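PDB 1E9S: conjugal transfer protein TRWB from Escherichia coli, which acts as the coupling protein of bacterial conjugation, linking the DNA-processing complex to the type IV secretion channel and probably using ATP to drive DNA transfer. Local coordinates for the interface of chains A and B. Residues are numbered along the deposited sequence; one frame, centred on the assembly and turned at random. Chains: chain A/B, Conjugal transfer protein TRWB.

The interface of chains A and B. Residues chain A 177-181, 211; chain B 194-196, 198.
B:Ser195 reaches into the turn after a helix of chain A and shows how one serine hydroxyl can be held across a subunit boundary by the carbonyl at a helix end and, weakly, by the next one in the following loop. Its OG donates a hydrogen bond of 2.5 Å to the backbone O of A:Ile178, approaching from above the carbonyl plane, 42° out of it. A minor share of the same donor goes to the backbone O of A:Ala179, a weak bond 3.2 Å long from OG. A chi1 of -69° turns the B:Ser195 hydroxyl beside its own backbone N and points it at the A:Ile178 carbonyl.

Within chain A, A:Arg211 probably steadies the turn by gripping O of A:Ala179. Its NH2 bonds to that oxygen at 2.5 Å, almost in line with the C=O and in the guanidinium plane; NH1 adds a weak bond. The arginine gets there through bends at chi2 and chi3. Because this oxygen also takes the weak bond from B:Ser195, the arginine probably helps to fix the serine's site from the second shell.

Apolar contact is modest: CD2 of B:Leu196 meets CG2 of A:Thr177 at 4.1 Å, the two side chains crossing at a slant.

A van der Waals contact sets a ring against a polar atom: the backbone O of B:Ala198 lies above the A:Phe181 ring plane, displaced beyond the rim, 3.9 Å from CD1.

The patch joins the end of helix 169-178, the start of helix 181-187 and helix 201-217 of chain A to a loop of chain B, within the neighbour-to-neighbour interface of the six-copy assembly.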
ATOM      1  N   THR A 177      36.412  -6.919   7.823  1.00 33.48           N
ATOM      2  CA  THR A 177      35.647  -7.164   9.053  1.00 34.63           C
ATOM      3  C   THR A 177      36.365  -6.990  10.379  1.00 35.40           C
ATOM      4  O   THR A 177      35.785  -6.497  11.346  1.00 36.27           O
ATOM      5  CB  THR A 177      35.065  -8.608   9.018  1.00 35.34           C
ATOM      6  OG1 THR A 177      33.985  -8.666   8.079  1.00 30.42           O
ATOM      7  CG2 THR A 177      34.589  -9.053  10.390  1.00 37.73           C
ATOM      8  N   ILE A 178      37.623  -7.404  10.425  1.00 35.84           N
ATOM      9  CA  ILE A 178      38.402  -7.357  11.655  1.00 35.44           C
ATOM     10  C   ILE A 178      39.303  -6.135  11.834  1.00 35.84           C
ATOM     11  O   ILE A 178      39.340  -5.557  12.917  1.00 36.27           O
ATOM     12  CB  ILE A 178      39.273  -8.643  11.785  1.00 35.03           C
ATOM     13  CG1 ILE A 178      38.414  -9.900  11.583  1.00 34.17           C
ATOM     14  CG2 ILE A 178      39.984  -8.660  13.107  1.00 31.03           C
ATOM     15  CD1 ILE A 178      37.227 -10.034  12.526  1.00 31.51           C
ATOM     16  N   ALA A 179      40.027  -5.748  10.788  1.00 35.15           N
ATOM     17  CA  ALA A 179      40.929  -4.599  10.859  1.00 36.40           C
ATOM     18  C   ALA A 179      40.188  -3.378  11.372  1.00 38.57           C
ATOM     19  O   ALA A 179      38.985  -3.258  11.171  1.00 39.58           O
ATOM     20  CB  ALA A 179      41.518  -4.310   9.488  1.00 34.79           C
ATOM     21  N   THR A 180      40.893  -2.469  12.037  1.00 38.31           N
ATOM     22  CA  THR A 180      40.241  -1.274  12.561  1.00 39.33           C
ATOM     23  C   THR A 180      39.817  -0.389  11.402  1.00 40.37           C
ATOM     24  O   THR A 180      40.298  -0.544  10.280  1.00 38.52           O
ATOM     25  CB  THR A 180      41.178  -0.451  13.458  1.00 38.63           C
ATOM     26  OG1 THR A 180      42.210   0.128  12.653  1.00 36.96           O
ATOM     27  CG2 THR A 180      41.810  -1.328  14.525  1.00 36.45           C
ATOM     28  N   PHE A 181      38.922   0.546  11.683  1.00 41.09           N
ATOM     29  CA  PHE A 181      38.436   1.451  10.659  1.00 44.28           C
ATOM     30  C   PHE A 181      39.575   2.174   9.965  1.00 45.59           C
ATOM     31  O   PHE A 181      39.638   2.209   8.742  1.00 46.20           O
ATOM     32  CB  PHE A 181      37.489   2.465  11.281  1.00 45.52           C
ATOM     33  CG  PHE A 181      36.159   2.516  10.622  1.00 44.37           C
ATOM     34  CD1 PHE A 181      35.329   1.384  10.599  1.00 45.06           C
ATOM     35  CD2 PHE A 181      35.728   3.692  10.013  1.00 45.03           C
ATOM     36  CE1 PHE A 181      34.087   1.420   9.977  1.00 43.00           C
ATOM     37  CE2 PHE A 181      34.487   3.749   9.386  1.00 45.71           C
ATOM     38  CZ  PHE A 181      33.660   2.609   9.366  1.00 43.89           C
ATOM     39  N   ARG A 211      30.874  -3.178   6.048  1.00 26.08           N
ATOM     40  CA  ARG A 211      31.507  -4.122   6.970  1.00 26.42           C
ATOM     41  C   ARG A 211      30.477  -5.120   7.483  1.00 27.90           C
ATOM     42  O   ARG A 211      30.709  -6.330   7.497  1.00 26.89           O
ATOM     43  CB  ARG A 211      32.112  -3.368   8.156  1.00 28.64           C
ATOM     44  CG  ARG A 211      33.151  -2.362   7.741  1.00 33.51           C
ATOM     45  CD  ARG A 211      34.539  -2.929   7.908  1.00 36.75           C
ATOM     46  NE  ARG A 211      35.074  -2.584   9.215  1.00 35.99           N
ATOM     47  CZ  ARG A 211      36.262  -2.958   9.666  1.00 36.14           C
ATOM     48  NH1 ARG A 211      37.064  -3.706   8.926  1.00 34.39           N
ATOM     49  NH2 ARG A 211      36.649  -2.554  10.861  1.00 39.79           N
TER
ATOM     50  N   GLU B 194      34.668  -7.019  17.381  1.00 40.46           N
ATOM     51  CA  GLU B 194      35.561  -5.975  17.869  1.00 41.12           C
ATOM     52  C   GLU B 194      35.504  -4.703  17.025  1.00 38.67           C
ATOM     53  O   GLU B 194      35.330  -3.601  17.556  1.00 37.16           O
ATOM     54  CB  GLU B 194      37.001  -6.485  17.912  1.00 43.43           C
ATOM     55  CG  GLU B 194      38.013  -5.410  18.289  1.00 45.66           C
ATOM     56  CD  GLU B 194      39.445  -5.915  18.243  1.00 46.27           C
ATOM     57  OE1 GLU B 194      39.877  -6.432  17.181  1.00 46.24           O
ATOM     58  OE2 GLU B 194      40.131  -5.788  19.278  1.00 46.97           O
ATOM     59  N   SER B 195      35.647  -4.860  15.713  1.00 35.05           N
ATOM     60  CA  SER B 195      35.623  -3.712  14.812  1.00 35.22           C
ATOM     61  C   SER B 195      34.256  -3.398  14.212  1.00 32.83           C
ATOM     62  O   SER B 195      34.029  -2.293  13.725  1.00 33.73           O
ATOM     63  CB  SER B 195      36.636  -3.904  13.682  1.00 34.90           C
ATOM     64  OG  SER B 195      37.958  -3.839  14.172  1.00 35.78           O
ATOM     65  N   LEU B 196      33.346  -4.363  14.243  1.00 29.01           N
ATOM     66  CA  LEU B 196      32.026  -4.141  13.691  1.00 28.35           C
ATOM     67  C   LEU B 196      31.251  -3.076  14.459  1.00 28.63           C
ATOM     68  O   LEU B 196      30.533  -2.278  13.861  1.00 28.23           O
ATOM     69  CB  LEU B 196      31.242  -5.449  13.659  1.00 26.62           C
ATOM     70  CG  LEU B 196      31.779  -6.543  12.734  1.00 25.02           C
ATOM     71  CD1 LEU B 196      30.752  -7.621  12.651  1.00 24.61           C
ATOM     72  CD2 LEU B 196      32.052  -6.013  11.351  1.00 26.12           C
ATOM     73  N   ALA B 198      32.571  -0.545  16.188  1.00 33.63           N
ATOM     74  CA  ALA B 198      33.416   0.609  16.470  1.00 37.09           C
ATOM     75  C   ALA B 198      33.881   1.315  15.195  1.00 37.25           C
ATOM     76  O   ALA B 198      33.765   0.769  14.098  1.00 38.41           O
ATOM     77  CB  ALA B 198      34.618   0.176  17.289  1.00 36.47           C
TER